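Local coordinates for Eps1p (Saccharomyces cerevisiae, PDB 4TW5), which is a yeast protein of the thioredoxin superfamily, with a thioredoxin domain followed by a second, probably thioredoxin-like module, each carrying a CxxC disulfide pair, at residues G26-D31 with T64-N69; F32-C37 with N69-A74; P154-F159 with P233-V238. All coordinates share one frame; numbering follows the deposited sequence.

Interaction 1. Residues G26-D31 with T64-N69; sequences GLHIID and TFSQVN
Two neighbouring parallel strands of the first thioredoxin-fold sheet, 27-31 and 64-69, meet here, with His28 beside Thr64, Ile29 beside Phe65, Ile30 beside Ser66 and Asp31 beside Gln67. Five backbone hydrogen bonds zigzag between them, from Thr64 N to Leu27 O (2.9 Å) at one end to Val68 N to Asp31 O (3.1 Å) at the other. The short axes diverge by 32°, and Ile30 CA and Phe65 CA add C-H...O contacts to Ser66 O and Ile29 O. On the face that carries Ile29, the Ile29 and Phe65 side chains run side by side: CD1 of Ile29 lies 3.6 Å from CE1 of Phe65, while CG2, anti to the backbone N, lies about equally close to CD1 and CE1 of the ring. Phe54 meets the Phe65 ring edge-to-face, and helices 44-53 and 107-118 pack on this face, as helices flank the central sheet of a thioredoxin fold. Further along it, Asp31 and Gln67 also point the same way. Gln67 NE2 gives a weak, long hydrogen bond to Asp31 OD2 (3.4 Å), with the amide and carboxylate planes 41° apart; Trp47 touches both side chains. The other face is covered by helix 19-23. There His28 CG stands beside its own backbone N (chi1 -75°), which brings the ring's CD2 edge toward the neighbouring strand: CD2 comes to 3.7 Å from Thr64 CB, and Ser66 OG lies in the ring plane at that edge, 3.4 Å from CD2. The adjacent NE2 is hydrogen-bonded to Glu22 OE2, a nearby carboxylate that would probably polarise the imidazole. Beyond Ser66, the methyls Ile30 CG2 and Val68 CG2 meet at 3.8 Å, with Phe19 touching both residues.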
loop_
_atom_site.group_PDB
_atom_site.type_symbol
_atom_site.label_atom_id
_atom_site.label_comp_id
_atom_site.label_asym_id
_atom_site.label_seq_id
_atom_site.Cartn_x
_atom_site.Cartn_y
_atom_site.Cartn_z
ATOM N N GLY A 26 13.526 20.699 45.472
ATOM C CA GLY A 26 14.036 20.816 44.116
ATOM C C GLY A 26 15.007 19.734 43.676
ATOM O O GLY A 26 15.147 18.697 44.313
ATOM N N LEU A 27 15.687 19.991 42.565
ATOM C CA LEU A 27 16.689 19.074 42.007
ATOM C C LEU A 27 18.114 19.448 42.362
ATOM O O LEU A 27 18.448 20.616 42.503
ATOM C CB LEU A 27 16.561 19.012 40.487
ATOM C CG LEU A 27 15.241 18.448 39.973
ATOM C CD1 LEU A 27 15.109 18.565 38.463
ATOM C CD2 LEU A 27 15.213 16.991 40.362
ATOM N N HIS A 28 18.962 18.444 42.524
ATOM C CA HIS A 28 20.368 18.697 42.779
ATOM C C HIS A 28 21.244 17.882 41.864
ATOM O O HIS A 28 21.006 16.692 41.660
ATOM C CB HIS A 28 20.697 18.418 44.235
ATOM C CG HIS A 28 20.194 19.478 45.153
ATOM N ND1 HIS A 28 18.870 19.565 45.524
ATOM C CD2 HIS A 28 20.823 20.520 45.747
ATOM C CE1 HIS A 28 18.705 20.612 46.315
ATOM N NE2 HIS A 28 19.879 21.201 46.475
ATOM N N ILE A 29 22.219 18.541 41.255
ATOM C CA ILE A 29 23.228 17.861 40.474
ATOM C C ILE A 29 24.531 17.883 41.258
ATOM O O ILE A 29 25.148 18.929 41.404
ATOM C CB ILE A 29 23.420 18.509 39.107
ATOM C CG1 ILE A 29 22.114 18.478 38.302
ATOM C CG2 ILE A 29 24.499 17.800 38.355
ATOM C CD1 ILE A 29 22.228 19.196 36.985
ATOM N N ILE A 30 24.931 16.739 41.791
ATOM C CA ILE A 30 26.028 16.718 42.738
ATOM C C ILE A 30 27.298 16.072 42.203
ATOM O O ILE A 30 27.271 14.992 41.605
ATOM C CB ILE A 30 25.629 15.991 44.024
ATOM C CG1 ILE A 30 24.307 16.547 44.551
ATOM C CG2 ILE A 30 26.721 16.145 45.089
ATOM C CD1 ILE A 30 23.758 15.792 45.761
ATOM N N ASP A 31 28.416 16.757 42.426
ATOM C CA ASP A 31 29.720 16.225 42.070
ATOM C C ASP A 31 30.393 15.583 43.287
ATOM O O ASP A 31 30.957 16.275 44.133
ATOM C CB ASP A 31 30.622 17.322 41.487
ATOM C CG ASP A 31 32.070 16.866 41.340
ATOM O OD1 ASP A 31 32.305 15.646 41.207
ATOM O OD2 ASP A 31 32.979 17.721 41.364
ATOM N N THR A 64 19.863 22.912 41.543
ATOM C CA THR A 64 21.064 23.432 42.159
ATOM C C THR A 64 22.266 22.548 41.862
ATOM O O THR A 64 22.202 21.336 42.012
ATOM C CB THR A 64 20.883 23.561 43.689
ATOM O OG1 THR A 64 19.913 24.564 43.961
ATOM C CG2 THR A 64 22.197 23.963 44.374
ATOM N N PHE A 65 23.388 23.149 41.486
ATOM C CA PHE A 65 24.620 22.381 41.412
ATOM C C PHE A 65 25.326 22.386 42.756
ATOM O O PHE A 65 25.590 23.450 43.332
ATOM C CB PHE A 65 25.539 22.933 40.343
ATOM C CG PHE A 65 25.076 22.673 38.936
ATOM C CD1 PHE A 65 25.566 21.591 38.222
ATOM C CD2 PHE A 65 24.182 23.535 38.316
ATOM C CE1 PHE A 65 25.162 21.364 36.915
ATOM C CE2 PHE A 65 23.778 23.320 37.013
ATOM C CZ PHE A 65 24.266 22.228 36.307
ATOM N N SER A 66 25.655 21.190 43.235
ATOM C CA SER A 66 26.303 21.003 44.528
ATOM C C SER A 66 27.495 20.048 44.412
ATOM O O SER A 66 27.752 19.484 43.352
ATOM C CB SER A 66 25.329 20.446 45.558
ATOM O OG SER A 66 24.138 21.200 45.594
ATOM N N GLN A 67 28.212 19.883 45.520
ATOM C CA GLN A 67 29.386 19.034 45.598
ATOM C C GLN A 67 29.453 18.336 46.917
ATOM O O GLN A 67 28.848 18.769 47.886
ATOM C CB GLN A 67 30.680 19.821 45.413
ATOM C CG GLN A 67 31.077 20.078 43.996
ATOM C CD GLN A 67 32.278 20.974 43.918
ATOM O OE1 GLN A 67 32.404 21.934 44.678
ATOM N NE2 GLN A 67 33.192 20.652 43.015
ATOM N N VAL A 68 30.169 17.226 46.930
ATOM C CA VAL A 68 30.496 16.520 48.152
ATOM C C VAL A 68 31.974 16.106 48.111
ATOM O O VAL A 68 32.374 15.334 47.234
ATOM C CB VAL A 68 29.639 15.254 48.337
ATOM C CG1 VAL A 68 30.155 14.462 49.519
ATOM C CG2 VAL A 68 28.192 15.612 48.550
ATOM N N ASN A 69 32.788 16.633 49.026
ATOM C CA ASN A 69 34.162 16.149 49.175
ATOM C C ASN A 69 34.122 14.802 49.888
ATOM O O ASN A 69 33.769 14.730 51.065
ATOM C CB ASN A 69 35.028 17.165 49.936
ATOM C CG ASN A 69 36.515 16.806 49.925
ATOM O OD1 ASN A 69 36.886 15.637 50.045
ATOM N ND2 ASN A 69 37.367 17.815 49.768
#

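Interaction 2. Residues F32-C37 with N69-A74; sequences FYSPYC and NCIESA
Cys70 N donates to Tyr33 O over 3.1 Å in a nearly straight bond. This bond lies where strands 27-33 and 63-69 of the thioredoxin fold give way to loops, one leading to the CxxC disulfide Cys37-Cys40 and the other to helix 74-79. Asn69 shapes the second loop. Its CG is anti to the backbone N, and OD1 accepts from Ile71 N at 2.9 Å, within the carbonyl plane, forming an Asx turn; Glu72 N adds a weak bond to the same oxygen. The other end of that amide, ND2, makes a weak hydrogen bond to Tyr33 OH (3.1 Å). This bond is bent, 121° at the hydrogen, and the ring and amide planes are steeply inclined to each other. Tyr33 reaches it because CG sits between the backbone N and the carbonyl carbon (chi1 76°), laying CE2 against Asn69 N and CA. On the facing loop, Ser34 OG accepts from Tyr36 N in an ST turn; Pro35 and Tyr36, within it, both face Ile71. Pro35 CD meets Asn69 OD1 tip to tip at 3.3 Å, and it also packs against Ile71 CG1. That CG1 sits over the centre of the Tyr36 ring in a CH-pi contact, 3.9 Å from the centroid and 12° off the normal; CD1 and CG2 spread toward CE2 and OH. More deeply buried is Cys70, disulfide-bonded to Cys77 and touched by Phe85. Its SG lies in the plane of the Phe32 ring at the CD2 edge, a sulfur-aromatic contact 5.2 Å from the centroid. The same SG touches Phe32 CB at 3.8 Å.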
loop_
_atom_site.group_PDB
_atom_site.type_symbol
_atom_site.label_atom_id
_atom_site.label_comp_id
_atom_site.label_asym_id
_atom_site.label_seq_id
_atom_site.Cartn_x
_atom_site.Cartn_y
_atom_site.Cartn_z
ATOM N N PHE A 32 30.308 14.262 43.381
ATOM C CA PHE A 32 31.068 13.528 44.383
ATOM C C PHE A 32 32.498 13.423 43.879
ATOM O O PHE A 32 32.800 12.636 42.983
ATOM C CB PHE A 32 30.446 12.152 44.653
ATOM C CG PHE A 32 29.094 12.238 45.300
ATOM C CD1 PHE A 32 27.953 12.419 44.541
ATOM C CD2 PHE A 32 28.974 12.192 46.678
ATOM C CE1 PHE A 32 26.718 12.531 45.151
ATOM C CE2 PHE A 32 27.745 12.300 47.291
ATOM C CZ PHE A 32 26.615 12.467 46.530
ATOM N N TYR A 33 33.376 14.229 44.468
ATOM C CA TYR A 33 34.729 14.375 43.956
ATOM C C TYR A 33 35.727 14.066 45.045
ATOM O O TYR A 33 35.370 13.952 46.221
ATOM C CB TYR A 33 34.969 15.789 43.445
ATOM C CG TYR A 33 35.181 16.788 44.564
ATOM C CD1 TYR A 33 36.461 17.239 44.883
ATOM C CD2 TYR A 33 34.116 17.264 45.312
ATOM C CE1 TYR A 33 36.668 18.137 45.903
ATOM C CE2 TYR A 33 34.314 18.169 46.333
ATOM C CZ TYR A 33 35.596 18.596 46.625
ATOM O OH TYR A 33 35.802 19.495 47.636
ATOM N N SER A 34 36.985 13.947 44.646
ATOM C CA SER A 34 38.074 13.757 45.588
ATOM C C SER A 34 39.235 14.710 45.366
ATOM O O SER A 34 39.621 14.980 44.228
ATOM C CB SER A 34 38.584 12.323 45.518
ATOM O OG SER A 34 39.839 12.219 46.155
ATOM N N PRO A 35 39.782 15.247 46.461
ATOM C CA PRO A 35 40.974 16.091 46.388
ATOM C C PRO A 35 42.170 15.229 45.996
ATOM O O PRO A 35 43.226 15.737 45.633
ATOM C CB PRO A 35 41.117 16.631 47.812
ATOM C CG PRO A 35 40.405 15.639 48.661
ATOM C CD PRO A 35 39.257 15.157 47.831
ATOM N N TYR A 36 41.977 13.915 46.049
ATOM C CA TYR A 36 43.005 12.964 45.656
ATOM C C TYR A 36 42.598 12.393 44.304
ATOM O O TYR A 36 42.371 11.188 44.200
ATOM C CB TYR A 36 43.146 11.781 46.631
ATOM C CG TYR A 36 43.146 12.039 48.126
ATOM C CD1 TYR A 36 43.441 13.288 48.666
ATOM C CD2 TYR A 36 42.901 10.986 49.008
ATOM C CE1 TYR A 36 43.445 13.489 50.046
ATOM C CE2 TYR A 36 42.911 11.173 50.377
ATOM C CZ TYR A 36 43.183 12.424 50.893
ATOM O OH TYR A 36 43.190 12.602 52.260
ATOM N N CYS A 37 42.507 13.216 43.263
ATOM C CA CYS A 37 42.128 12.643 41.975
ATOM C C CYS A 37 42.592 13.437 40.762
ATOM O O CYS A 37 42.464 14.666 40.731
ATOM C CB CYS A 37 40.594 12.471 41.929
ATOM S SG CYS A 37 39.844 12.150 40.303
ATOM N N ASN A 69 32.788 16.633 49.026
ATOM C CA ASN A 69 34.162 16.149 49.175
ATOM C C ASN A 69 34.122 14.802 49.888
ATOM O O ASN A 69 33.769 14.730 51.065
ATOM C CB ASN A 69 35.028 17.165 49.936
ATOM C CG ASN A 69 36.515 16.806 49.925
ATOM O OD1 ASN A 69 36.886 15.637 50.045
ATOM N ND2 ASN A 69 37.367 17.815 49.768
ATOM N N CYS A 70 34.480 13.734 49.181
ATOM C CA CYS A 70 34.321 12.385 49.726
ATOM C C CYS A 70 35.475 11.988 50.634
ATOM O O CYS A 70 35.495 10.889 51.185
ATOM C CB CYS A 70 34.186 11.359 48.601
ATOM S SG CYS A 70 32.669 11.509 47.668
ATOM N N ILE A 71 36.421 12.898 50.812
ATOM C CA ILE A 71 37.489 12.686 51.772
ATOM C C ILE A 71 37.045 13.247 53.110
ATOM O O ILE A 71 37.222 12.606 54.144
ATOM C CB ILE A 71 38.805 13.317 51.288
ATOM C CG1 ILE A 71 39.287 12.544 50.062
ATOM C CG2 ILE A 71 39.871 13.280 52.365
ATOM C CD1 ILE A 71 39.241 11.037 50.240
ATOM N N GLU A 72 36.423 14.419 53.085
ATOM C CA GLU A 72 35.942 15.037 54.312
ATOM C C GLU A 72 34.588 14.436 54.713
ATOM O O GLU A 72 34.140 14.580 55.850
ATOM C CB GLU A 72 35.827 16.559 54.140
ATOM C CG GLU A 72 37.126 17.269 53.728
ATOM C CD GLU A 72 36.943 18.769 53.506
ATOM O OE1 GLU A 72 35.808 19.256 53.689
ATOM O OE2 GLU A 72 37.933 19.467 53.163
ATOM N N SER A 73 33.975 13.704 53.791
ATOM C CA SER A 73 32.696 13.040 54.045
ATOM C C SER A 73 32.700 11.607 53.529
ATOM O O SER A 73 31.840 11.220 52.736
ATOM C CB SER A 73 31.556 13.813 53.381
ATOM O OG SER A 73 31.752 15.204 53.505
ATOM N N ALA A 74 33.680 10.830 53.976
ATOM C CA ALA A 74 33.895 9.486 53.458
ATOM C C ALA A 74 32.727 8.542 53.709
ATOM O O ALA A 74 32.378 7.748 52.841
ATOM C CB ALA A 74 35.168 8.912 54.049
#

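Interaction 3. Residues P154-F159 with P233-V238; sequences PHLVSF and PKVALV
Strands 155-159 and 234-238 run antiparallel, 156° between their directions, and are joined by six backbone hydrogen bonds in the hydrogen-bonded pairs His155-Val238, Val157-Ala236 and Phe159-Lys234. They are neighbouring strands in the sheet of the second module, whose mixed strand pattern and flanking helices are consistent with a thioredoxin-like fold. On the face carrying Leu156, that leucine's CG is anti to the backbone N (chi1 -164°), placing CD1 3.6 Å from Val235 CG1 and 4.0 Å from Leu237 CD1. Leu237 CD1 also lies 3.5 Å from His155 O, tucked against the opposing backbone. Helices 180-196 and 259-265 cover this face, Trp187 and Phe264 both touching Leu156. Ser158 OG is hydrogen-bonded to Trp160 NE1 and to Gly202 O of the adjoining strand 200-205. On the other face Val157 CG2 touches Val238 CG2 at 4.2 Å, and next to them Ala236 CB approaches the Phe159 ring obliquely. Phe143 and Phe218 also meet this ring, Phe143 edge-to-face. Lys234 O accepts from Phe159 N at 2.7 Å and lies at the edge of the Phe159 ring, in its plane, 3.7 Å from CD1.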
loop_
_atom_site.group_PDB
_atom_site.type_symbol
_atom_site.label_atom_id
_atom_site.label_comp_id
_atom_site.label_asym_id
_atom_site.label_seq_id
_atom_site.Cartn_x
_atom_site.Cartn_y
_atom_site.Cartn_z
ATOM N N PRO A 154 19.151 17.835 13.321
ATOM C CA PRO A 154 18.710 16.442 13.396
ATOM C C PRO A 154 17.198 16.380 13.794
ATOM O O PRO A 154 16.730 17.314 14.439
ATOM C CB PRO A 154 19.607 15.843 14.486
ATOM C CG PRO A 154 20.713 16.884 14.722
ATOM C CD PRO A 154 20.115 18.185 14.381
ATOM N N HIS A 155 16.475 15.333 13.376
ATOM C CA HIS A 155 15.038 15.130 13.657
ATOM C C HIS A 155 14.861 13.717 14.194
ATOM O O HIS A 155 15.153 12.750 13.479
ATOM C CB HIS A 155 14.161 15.258 12.401
ATOM C CG HIS A 155 13.938 16.655 11.934
ATOM N ND1 HIS A 155 14.940 17.417 11.362
ATOM C CD2 HIS A 155 12.821 17.421 11.907
ATOM C CE1 HIS A 155 14.450 18.596 11.016
ATOM N NE2 HIS A 155 13.166 18.624 11.341
ATOM N N LEU A 156 14.473 13.587 15.454
ATOM C CA LEU A 156 14.014 12.315 15.929
ATOM C C LEU A 156 12.580 12.224 15.473
ATOM O O LEU A 156 11.785 13.145 15.731
ATOM C CB LEU A 156 14.132 12.204 17.438
ATOM C CG LEU A 156 14.031 10.766 17.879
ATOM C CD1 LEU A 156 15.165 9.975 17.187
ATOM C CD2 LEU A 156 14.151 10.696 19.376
ATOM N N VAL A 157 12.270 11.181 14.722
ATOM C CA VAL A 157 10.920 11.002 14.206
ATOM C C VAL A 157 10.290 9.706 14.693
ATOM O O VAL A 157 10.922 8.633 14.702
ATOM C CB VAL A 157 10.874 11.029 12.675
ATOM C CG1 VAL A 157 9.420 10.916 12.171
ATOM C CG2 VAL A 157 11.541 12.289 12.166
ATOM N N SER A 158 9.041 9.845 15.122
ATOM C CA SER A 158 8.228 8.744 15.610
ATOM C C SER A 158 7.133 8.424 14.597
ATOM O O SER A 158 6.564 9.327 13.972
ATOM C CB SER A 158 7.628 9.080 16.982
ATOM O OG SER A 158 6.789 10.202 16.885
ATOM N N PHE A 159 6.826 7.137 14.479
ATOM C CA PHE A 159 5.861 6.603 13.515
ATOM C C PHE A 159 4.741 5.855 14.242
ATOM O O PHE A 159 5.007 5.039 15.123
ATOM C CB PHE A 159 6.559 5.666 12.513
ATOM C CG PHE A 159 7.631 6.342 11.711
ATOM C CD1 PHE A 159 8.892 6.556 12.256
ATOM C CD2 PHE A 159 7.369 6.791 10.426
ATOM C CE1 PHE A 159 9.867 7.193 11.524
ATOM C CE2 PHE A 159 8.329 7.442 9.700
ATOM C CZ PHE A 159 9.582 7.640 10.242
ATOM N N PRO A 233 4.860 1.792 18.511
ATOM C CA PRO A 233 5.304 2.942 17.716
ATOM C C PRO A 233 6.796 2.795 17.413
ATOM O O PRO A 233 7.526 2.133 18.168
ATOM C CB PRO A 233 5.003 4.141 18.624
ATOM C CG PRO A 233 4.044 3.584 19.680
ATOM C CD PRO A 233 4.436 2.174 19.864
ATOM N N LYS A 234 7.241 3.310 16.278
ATOM C CA LYS A 234 8.666 3.215 15.964
ATOM C C LYS A 234 9.309 4.588 15.983
ATOM O O LYS A 234 8.633 5.587 15.780
ATOM C CB LYS A 234 8.877 2.547 14.609
ATOM C CG LYS A 234 8.287 1.151 14.560
ATOM C CD LYS A 234 9.029 0.195 15.461
ATOM C CE LYS A 234 8.566 -1.229 15.149
ATOM N NZ LYS A 234 9.355 -2.274 15.864
ATOM N N VAL A 235 10.617 4.617 16.227
ATOM C CA VAL A 235 11.411 5.829 16.276
ATOM C C VAL A 235 12.663 5.685 15.411
ATOM O O VAL A 235 13.341 4.657 15.484
ATOM C CB VAL A 235 11.832 6.170 17.735
ATOM C CG1 VAL A 235 12.808 7.366 17.783
ATOM C CG2 VAL A 235 10.618 6.436 18.602
ATOM N N ALA A 236 12.970 6.718 14.619
ATOM C CA ALA A 236 14.180 6.767 13.788
ATOM C C ALA A 236 14.836 8.168 13.781
ATOM O O ALA A 236 14.155 9.185 13.850
ATOM C CB ALA A 236 13.851 6.357 12.378
ATOM N N LEU A 237 16.154 8.227 13.641
ATOM C CA LEU A 237 16.835 9.530 13.579
ATOM C C LEU A 237 17.172 9.922 12.143
ATOM O O LEU A 237 17.585 9.072 11.348
ATOM C CB LEU A 237 18.103 9.514 14.410
ATOM C CG LEU A 237 18.877 10.825 14.551
ATOM C CD1 LEU A 237 18.047 11.893 15.247
ATOM C CD2 LEU A 237 20.111 10.548 15.357
ATOM N N VAL A 238 16.904 11.183 11.806
ATOM C CA VAL A 238 17.299 11.771 10.533
ATOM C C VAL A 238 18.452 12.765 10.724
ATOM O O VAL A 238 18.334 13.729 11.469
ATOM C CB VAL A 238 16.143 12.510 9.827
ATOM C CG1 VAL A 238 16.599 12.980 8.455
ATOM C CG2 VAL A 238 14.886 11.631 9.715
#

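Interactions 1 and 2 follow one another along the same pair of parallel strands, 27-33 and 63-69; their centres are about 14 Å apart and they share Asn69. Val68 O, probably hydrogen-bonded to Tyr33 N, continues the strand pairing of interaction 1 into interaction 2, and Val68 packs on Phe32. Their segments alternate along the chain. Each strand of interaction 1 runs on into a segment of interaction 2, holding Cys37 or Cys70. Interaction 3 comes later, in a separate sheet on the opposite side of the chain's centre, its own centre about 33 Å from that of interaction 1 and about 42 Å from that of interaction 2. The chain thus has two sheet-centred modules.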